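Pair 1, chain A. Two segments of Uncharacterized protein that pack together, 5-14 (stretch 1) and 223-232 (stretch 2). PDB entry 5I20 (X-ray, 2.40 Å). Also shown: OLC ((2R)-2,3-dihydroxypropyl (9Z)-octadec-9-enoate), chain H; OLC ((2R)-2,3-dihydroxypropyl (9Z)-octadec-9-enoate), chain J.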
# COMPACT_ATOMS: atom_id res chain seq x y z
N SER A 5 -9.36 -11.49 -13.70
CA SER A 5 -9.14 -12.27 -12.49
C SER A 5 -8.00 -11.68 -11.67
O SER A 5 -8.17 -11.37 -10.49
CB SER A 5 -8.84 -13.73 -12.83
OG SER A 5 -9.95 -14.34 -13.45
N ALA A 6 -6.85 -11.51 -12.32
CA ALA A 6 -5.67 -10.95 -11.67
C ALA A 6 -5.94 -9.55 -11.13
O ALA A 6 -5.45 -9.17 -10.06
CB ALA A 6 -4.50 -10.94 -12.63
N THR A 7 -6.72 -8.77 -11.88
CA THR A 7 -7.11 -7.44 -11.42
C THR A 7 -7.98 -7.55 -10.17
O THR A 7 -7.78 -6.83 -9.20
CB THR A 7 -7.87 -6.66 -12.51
OG1 THR A 7 -7.08 -6.62 -13.71
CG2 THR A 7 -8.15 -5.24 -12.05
N LEU A 8 -8.95 -8.47 -10.19
CA LEU A 8 -9.81 -8.70 -9.03
C LEU A 8 -8.97 -9.19 -7.85
O LEU A 8 -9.19 -8.79 -6.71
CB LEU A 8 -10.91 -9.70 -9.36
CG LEU A 8 -12.18 -9.62 -8.50
CD1 LEU A 8 -12.93 -8.33 -8.76
CD2 LEU A 8 -13.08 -10.83 -8.72
N ILE A 9 -8.00 -10.05 -8.15
CA ILE A 9 -7.06 -10.56 -7.15
C ILE A 9 -6.23 -9.42 -6.55
O ILE A 9 -6.05 -9.34 -5.33
CB ILE A 9 -6.13 -11.63 -7.77
CG1 ILE A 9 -6.91 -12.92 -8.04
CG2 ILE A 9 -4.97 -11.96 -6.85
CD1 ILE A 9 -6.08 -14.02 -8.68
N GLY A 10 -5.75 -8.51 -7.39
CA GLY A 10 -5.00 -7.35 -6.92
C GLY A 10 -5.82 -6.46 -6.01
O GLY A 10 -5.30 -5.85 -5.08
N PHE A 11 -7.13 -6.41 -6.27
CA PHE A 11 -8.01 -5.56 -5.48
C PHE A 11 -8.17 -6.07 -4.05
O PHE A 11 -8.60 -5.33 -3.16
CB PHE A 11 -9.39 -5.45 -6.15
CG PHE A 11 -10.31 -4.49 -5.45
CD1 PHE A 11 -10.04 -3.13 -5.46
CD2 PHE A 11 -11.44 -4.94 -4.79
CE1 PHE A 11 -10.88 -2.24 -4.82
CE2 PHE A 11 -12.28 -4.06 -4.15
CZ PHE A 11 -12.00 -2.70 -4.16
N THR A 12 -7.82 -7.34 -3.82
CA THR A 12 -7.88 -7.89 -2.48
C THR A 12 -6.78 -7.29 -1.60
O THR A 12 -6.95 -7.17 -0.38
CB THR A 12 -7.79 -9.43 -2.48
OG1 THR A 12 -6.54 -9.85 -3.05
CG2 THR A 12 -8.94 -10.04 -3.27
N ALA A 13 -5.67 -6.89 -2.21
CA ALA A 13 -4.61 -6.19 -1.48
C ALA A 13 -5.11 -4.85 -0.97
O ALA A 13 -4.83 -4.45 0.16
CB ALA A 13 -3.38 -5.99 -2.36
N ILE A 14 -5.86 -4.16 -1.82
CA ILE A 14 -6.47 -2.88 -1.47
C ILE A 14 -7.48 -3.05 -0.34
O ILE A 14 -7.58 -2.20 0.55
CB ILE A 14 -7.15 -2.24 -2.69
CG1 ILE A 14 -6.12 -2.04 -3.81
CG2 ILE A 14 -7.81 -0.93 -2.32
CD1 ILE A 14 -6.73 -1.71 -5.16
N ILE A 223 -0.69 -11.77 2.80
CA ILE A 223 -1.53 -12.07 1.65
C ILE A 223 -1.52 -10.89 0.67
O ILE A 223 -1.42 -11.09 -0.54
CB ILE A 223 -2.98 -12.39 2.06
CG1 ILE A 223 -3.03 -13.68 2.89
CG2 ILE A 223 -3.87 -12.53 0.84
CD1 ILE A 223 -4.41 -14.02 3.40
N ALA A 224 -1.60 -9.68 1.22
CA ALA A 224 -1.73 -8.47 0.42
C ALA A 224 -0.58 -8.26 -0.56
O ALA A 224 -0.80 -7.86 -1.70
CB ALA A 224 -1.87 -7.27 1.32
N PHE A 225 0.65 -8.53 -0.14
CA PHE A 225 1.79 -8.31 -1.03
C PHE A 225 1.84 -9.35 -2.14
O PHE A 225 2.30 -9.06 -3.25
CB PHE A 225 3.10 -8.30 -0.24
CG PHE A 225 3.29 -7.05 0.57
CD1 PHE A 225 3.57 -5.84 -0.05
CD2 PHE A 225 3.17 -7.08 1.95
CE1 PHE A 225 3.73 -4.69 0.69
CE2 PHE A 225 3.34 -5.93 2.69
CZ PHE A 225 3.62 -4.73 2.06
N TYR A 226 1.36 -10.55 -1.86
CA TYR A 226 1.34 -11.60 -2.88
C TYR A 226 0.20 -11.38 -3.86
O TYR A 226 0.37 -11.57 -5.07
CB TYR A 226 1.22 -12.98 -2.23
CG TYR A 226 2.29 -13.24 -1.20
CD1 TYR A 226 3.51 -13.81 -1.56
CD2 TYR A 226 2.09 -12.91 0.14
CE1 TYR A 226 4.49 -14.05 -0.62
CE2 TYR A 226 3.07 -13.13 1.08
CZ TYR A 226 4.27 -13.70 0.70
OH TYR A 226 5.24 -13.93 1.64
N THR A 227 -0.95 -10.95 -3.36
CA THR A 227 -2.11 -10.72 -4.21
C THR A 227 -1.93 -9.42 -5.01
O THR A 227 -2.52 -9.25 -6.07
CB THR A 227 -3.42 -10.67 -3.38
OG1 THR A 227 -4.55 -10.55 -4.24
CG2 THR A 227 -3.41 -9.50 -2.44
N TRP A 228 -1.09 -8.53 -4.49
CA TRP A 228 -0.74 -7.30 -5.20
C TRP A 228 0.26 -7.61 -6.30
O TRP A 228 0.21 -7.04 -7.39
CB TRP A 228 -0.18 -6.27 -4.21
CG TRP A 228 0.16 -4.93 -4.80
CD1 TRP A 228 1.41 -4.42 -5.01
CD2 TRP A 228 -0.76 -3.92 -5.24
NE1 TRP A 228 1.32 -3.16 -5.55
CE2 TRP A 228 0.00 -2.83 -5.70
CE3 TRP A 228 -2.16 -3.83 -5.28
CZ2 TRP A 228 -0.58 -1.67 -6.20
CZ3 TRP A 228 -2.73 -2.68 -5.78
CH2 TRP A 228 -1.95 -1.61 -6.24
N ASP A 229 1.18 -8.53 -6.00
CA ASP A 229 2.16 -8.99 -6.97
C ASP A 229 1.47 -9.61 -8.18
O ASP A 229 1.87 -9.37 -9.32
CB ASP A 229 3.12 -9.99 -6.33
CG ASP A 229 4.30 -10.32 -7.22
OD1 ASP A 229 5.19 -9.45 -7.38
OD2 ASP A 229 4.36 -11.45 -7.74
N ILE A 230 0.43 -10.39 -7.93
CA ILE A 230 -0.34 -11.01 -9.00
C ILE A 230 -1.03 -9.97 -9.88
O ILE A 230 -0.98 -10.04 -11.10
CB ILE A 230 -1.40 -11.99 -8.44
CG1 ILE A 230 -0.71 -13.19 -7.79
CG2 ILE A 230 -2.35 -12.45 -9.54
CD1 ILE A 230 -1.67 -14.23 -7.24
N GLY A 231 -1.67 -8.99 -9.24
CA GLY A 231 -2.34 -7.92 -9.96
C GLY A 231 -1.39 -7.08 -10.79
O GLY A 231 -1.73 -6.67 -11.89
N MET A 232 -0.19 -6.83 -10.27
CA MET A 232 0.78 -6.00 -10.99
C MET A 232 1.37 -6.73 -12.19
O MET A 232 1.70 -6.10 -13.20
CB MET A 232 1.91 -5.55 -10.05
CG MET A 232 1.53 -4.47 -9.04
SD MET A 232 0.99 -2.90 -9.78
CE MET A 232 -0.79 -3.03 -9.59
C8 OLC H . -13.93 -3.36 -8.29
C7 OLC H . -13.24 -4.68 -8.23
C6 OLC H . -12.19 -4.74 -9.28
C5 OLC H . -12.84 -4.89 -10.62
C4 OLC H . -11.86 -5.44 -11.59
C3 OLC H . -12.45 -5.39 -12.96
C2 OLC H . -11.63 -6.22 -13.89
C1 OLC H . -11.26 -5.40 -15.08
O19 OLC H . -10.19 -5.60 -15.64
O20 OLC H . -12.15 -4.49 -15.57
C10 OLC J . -9.90 -9.73 1.40
C9 OLC J . -9.25 -10.73 0.51
C11 OLC J . -10.00 -10.01 2.87
C8 OLC J . -8.62 -11.94 1.10
C7 OLC J . -8.83 -13.11 0.20
C6 OLC J . -8.04 -12.95 -1.05
C5 OLC J . -7.30 -14.21 -1.33
C4 OLC J . -7.58 -14.67 -2.73
C3 OLC J . -6.42 -15.49 -3.20
C2 OLC J . -6.86 -16.38 -4.31
C1 OLC J . -5.67 -16.82 -5.09
O19 OLC J . -5.83 -17.28 -6.38
O20 OLC J . -4.55 -16.72 -4.61

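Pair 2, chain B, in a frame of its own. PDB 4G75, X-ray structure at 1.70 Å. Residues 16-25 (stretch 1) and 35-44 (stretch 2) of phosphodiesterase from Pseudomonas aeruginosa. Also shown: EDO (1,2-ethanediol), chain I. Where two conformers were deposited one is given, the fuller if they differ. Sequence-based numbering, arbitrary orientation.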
# COMPACT_ATOMS: atom_id res chain seq x y z
N ASP B 16 9.72 1.94 -21.05
CA ASP B 16 8.40 2.50 -20.75
C ASP B 16 8.49 3.73 -19.85
O ASP B 16 7.52 4.48 -19.72
CB ASP B 16 7.50 1.46 -20.09
CG ASP B 16 7.00 0.43 -21.07
OD1 ASP B 16 6.55 0.83 -22.16
OD2 ASP B 16 7.04 -0.78 -20.74
N PHE B 17 9.65 3.94 -19.25
CA PHE B 17 9.78 4.96 -18.21
C PHE B 17 10.61 6.16 -18.63
O PHE B 17 11.77 6.04 -19.00
CB PHE B 17 10.27 4.31 -16.92
CG PHE B 17 9.38 3.20 -16.48
CD1 PHE B 17 9.71 1.88 -16.74
CD2 PHE B 17 8.18 3.47 -15.85
CE1 PHE B 17 8.87 0.85 -16.36
CE2 PHE B 17 7.34 2.45 -15.47
CZ PHE B 17 7.68 1.14 -15.73
N SER B 18 9.97 7.32 -18.57
CA SER B 18 10.56 8.57 -19.06
C SER B 18 11.91 8.88 -18.43
O SER B 18 12.81 9.41 -19.08
CB SER B 18 9.59 9.72 -18.82
OG SER B 18 8.35 9.48 -19.48
N ALA B 19 12.06 8.56 -17.15
CA ALA B 19 13.31 8.86 -16.46
C ALA B 19 14.46 8.03 -17.02
O ALA B 19 15.57 8.54 -17.22
CB ALA B 19 13.17 8.65 -14.95
N TYR B 20 14.21 6.76 -17.26
CA TYR B 20 15.18 5.88 -17.88
C TYR B 20 15.54 6.42 -19.26
O TYR B 20 16.72 6.52 -19.61
CB TYR B 20 14.65 4.45 -17.98
CG TYR B 20 15.47 3.58 -18.88
CD1 TYR B 20 16.56 2.86 -18.39
CD2 TYR B 20 15.18 3.48 -20.23
CE1 TYR B 20 17.32 2.07 -19.21
CE2 TYR B 20 15.94 2.68 -21.07
CZ TYR B 20 17.01 1.98 -20.56
OH TYR B 20 17.75 1.20 -21.40
N ASN B 21 14.52 6.78 -20.05
CA ASN B 21 14.77 7.32 -21.39
C ASN B 21 15.61 8.59 -21.36
O ASN B 21 16.43 8.82 -22.25
CB ASN B 21 13.45 7.56 -22.14
CG ASN B 21 12.68 6.28 -22.36
OD1 ASN B 21 13.26 5.22 -22.54
ND2 ASN B 21 11.35 6.37 -22.35
N TYR B 22 15.41 9.41 -20.34
CA TYR B 22 16.21 10.62 -20.17
C TYR B 22 17.67 10.26 -19.91
O TYR B 22 18.60 10.88 -20.45
CB TYR B 22 15.66 11.48 -19.03
CG TYR B 22 16.36 12.81 -18.93
CD1 TYR B 22 16.00 13.88 -19.75
CD2 TYR B 22 17.39 13.00 -18.02
CE1 TYR B 22 16.64 15.10 -19.66
CE2 TYR B 22 18.04 14.22 -17.93
CZ TYR B 22 17.67 15.26 -18.76
OH TYR B 22 18.32 16.48 -18.67
N GLY B 23 17.87 9.26 -19.06
CA GLY B 23 19.20 8.76 -18.79
C GLY B 23 19.86 8.12 -20.00
O GLY B 23 21.07 8.24 -20.18
N ASN B 24 19.06 7.47 -20.84
CA ASN B 24 19.59 6.70 -21.97
C ASN B 24 19.73 7.51 -23.26
O ASN B 24 20.21 7.00 -24.28
CB ASN B 24 18.77 5.44 -22.23
CG ASN B 24 19.51 4.44 -23.10
OD1 ASN B 24 20.68 4.14 -22.86
ND2 ASN B 24 18.84 3.93 -24.13
N ASN B 25 19.32 8.77 -23.21
CA ASN B 25 19.49 9.67 -24.35
C ASN B 25 20.84 10.39 -24.26
O ASN B 25 20.98 11.36 -23.54
CB ASN B 25 18.34 10.68 -24.41
CG ASN B 25 18.52 11.71 -25.51
OD1 ASN B 25 19.48 11.66 -26.28
ND2 ASN B 25 17.58 12.65 -25.60
N ALA B 35 24.94 11.03 -12.06
CA ALA B 35 23.55 11.45 -12.20
C ALA B 35 22.87 10.72 -13.37
O ALA B 35 21.69 10.34 -13.29
CB ALA B 35 23.47 12.96 -12.39
N GLN B 36 23.60 10.54 -14.46
CA GLN B 36 23.07 9.79 -15.59
C GLN B 36 22.80 8.36 -15.17
O GLN B 36 21.79 7.77 -15.55
CB GLN B 36 24.05 9.83 -16.77
CG GLN B 36 23.56 9.11 -18.03
CD GLN B 36 23.95 7.64 -18.06
OE1 GLN B 36 24.79 7.18 -17.27
NE2 GLN B 36 23.35 6.89 -18.98
N VAL B 37 23.71 7.80 -14.39
CA VAL B 37 23.56 6.43 -13.93
C VAL B 37 22.31 6.33 -13.06
O VAL B 37 21.55 5.36 -13.14
CB VAL B 37 24.79 5.97 -13.12
CG1 VAL B 37 24.59 4.55 -12.60
CG2 VAL B 37 26.05 6.05 -13.99
N GLY B 38 22.09 7.36 -12.24
CA GLY B 38 20.90 7.43 -11.40
C GLY B 38 19.62 7.39 -12.21
O GLY B 38 18.69 6.65 -11.88
N TYR B 39 19.56 8.18 -13.28
CA TYR B 39 18.39 8.15 -14.16
C TYR B 39 18.17 6.77 -14.76
O TYR B 39 17.04 6.27 -14.79
CB TYR B 39 18.52 9.17 -15.28
CG TYR B 39 18.04 10.55 -14.90
CD1 TYR B 39 16.69 10.86 -14.93
CD2 TYR B 39 18.93 11.54 -14.52
CE1 TYR B 39 16.24 12.11 -14.59
CE2 TYR B 39 18.49 12.80 -14.17
CZ TYR B 39 17.14 13.08 -14.21
OH TYR B 39 16.68 14.33 -13.86
N ILE B 40 19.24 6.17 -15.27
CA ILE B 40 19.14 4.83 -15.85
C ILE B 40 18.59 3.85 -14.82
O ILE B 40 17.75 3.02 -15.14
CB ILE B 40 20.50 4.32 -16.35
CG1 ILE B 40 20.92 5.09 -17.60
CG2 ILE B 40 20.43 2.83 -16.64
CD1 ILE B 40 19.99 4.88 -18.79
N SER B 41 19.08 3.96 -13.59
CA SER B 41 18.72 2.99 -12.56
C SER B 41 17.21 2.98 -12.26
O SER B 41 16.67 1.96 -11.84
CB SER B 41 19.54 3.19 -11.28
OG SER B 41 19.11 4.34 -10.56
N LYS B 42 16.54 4.11 -12.47
CA LYS B 42 15.10 4.19 -12.21
C LYS B 42 14.29 3.23 -13.09
O LYS B 42 13.23 2.74 -12.68
CB LYS B 42 14.60 5.63 -12.39
CG LYS B 42 15.27 6.63 -11.45
CD LYS B 42 14.69 8.04 -11.60
CE LYS B 42 15.59 9.08 -10.89
NZ LYS B 42 15.67 8.83 -9.41
N GLY B 43 14.80 2.96 -14.29
CA GLY B 43 14.09 2.11 -15.23
C GLY B 43 13.80 0.71 -14.71
O GLY B 43 12.65 0.28 -14.70
N GLN B 44 14.83 0.00 -14.27
CA GLN B 44 14.62 -1.36 -13.80
C GLN B 44 13.84 -1.40 -12.49
O GLN B 44 13.04 -2.32 -12.27
CB GLN B 44 15.94 -2.13 -13.66
CG GLN B 44 15.74 -3.63 -13.57
CD GLN B 44 14.95 -4.18 -14.76
OE1 GLN B 44 14.98 -3.63 -15.86
NE2 GLN B 44 14.24 -5.29 -14.53
C1 EDO I . 14.07 -4.17 -19.99
O1 EDO I . 14.02 -2.97 -20.77
C2 EDO I . 13.36 -3.93 -18.66
O2 EDO I . 13.48 -5.08 -17.81

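What backbone arrangement do the two pairs share? Each packs two helices whose N-to-C directions run roughly antiparallel, at 147° in pair 1 and 142° in pair 2, with axes approaching to 7.0 and 6.9 Å. The 14 central residues superpose with an RMSD of 0.6 Å, G10(A) falling on Y20(B), T227(A) on Y39(B) and G231(A) on G43(B). The buried areas are also similar, 460 and 494 Å². Axes this close leave little room between the backbones; the pairs share a glycine at G231(A)/G43(B) but differ at the other close positions.

Where do the glycines sit? In pair 1, G10(A) and G231(A) are among the nearest residues across the contact, their CA atoms 4.1 Å apart. An ideal CB on G231(A) would lie 2.8 Å from G10(A) CA, a clash, so the approach depends on the bare backbone there. It also allows two CA-H...O contacts, from G10(A) CA to T227(A) O at 3.2 Å and from G231(A) CA to A6(A) O at 3.4 Å. Pair 2 keeps the second glycine as G43(B) but has Y20(B) in place of the first. Y20(B) CB lies 3.7 Å from G43(B) CA, and a CB on G43(B) would come within 2.6 Å of Y20(B) CD1; the glycine leaves space for the tyrosine. A second glycine of the pair 2 contact, G23(B), matches A13(A). A CB on it would clash with Y39(B) CB, at 2.8 Å, whereas A13(A) accommodates its methyl, with CB 3.5 Å from T227(A) CG2 and 3.7 Å from W228(A) CB.

What fills the central position of the second helix? In pair 1 it is T227(A), a knob seated among I9(A), G10(A), T12(A) and A13(A). Its OG1 is modelled only 2.2 Å from I9(A) O, too close to support any conclusion, so the fit is better judged from its methyl. In pair 2 the matching Y39(B) is far larger and covers more of the contact. Its CB lies 3.6 Å from G23(B) CA, and its ring extends past A19(B), with CD1 3.4 Å from A19(B) O. Y22(B), the counterpart of T12(A), turns its ring edge toward the Y39(B) face, with centroids 4.9 Å apart and planes at 51°.

How do the flanking side chains complete the packing? Where pair 1 sets I9(A) CG2 against I230(A) CG2 at 3.8 Å, pair 2 uses A19(B) CB against K42(B) CD at 3.7 Å, the lysine contributing its aliphatic chain while its NZ is hydrogen-bonded elsewhere in the structure. W228(A) reaches I14(A), CZ3 to CG1 at 4.0 Å; its counterpart I40(B) brings CD1 to 3.7 Å from CB of N24(B), the match of I14(A). Pair 2 adds one clear hydrogen bond between helices, Q36(B) NE2 to G23(B) O at 2.9 Å. At the matching position of pair 1, A224(A) makes an apolar contact instead, its CB 4.2 Å from A13(A) CB.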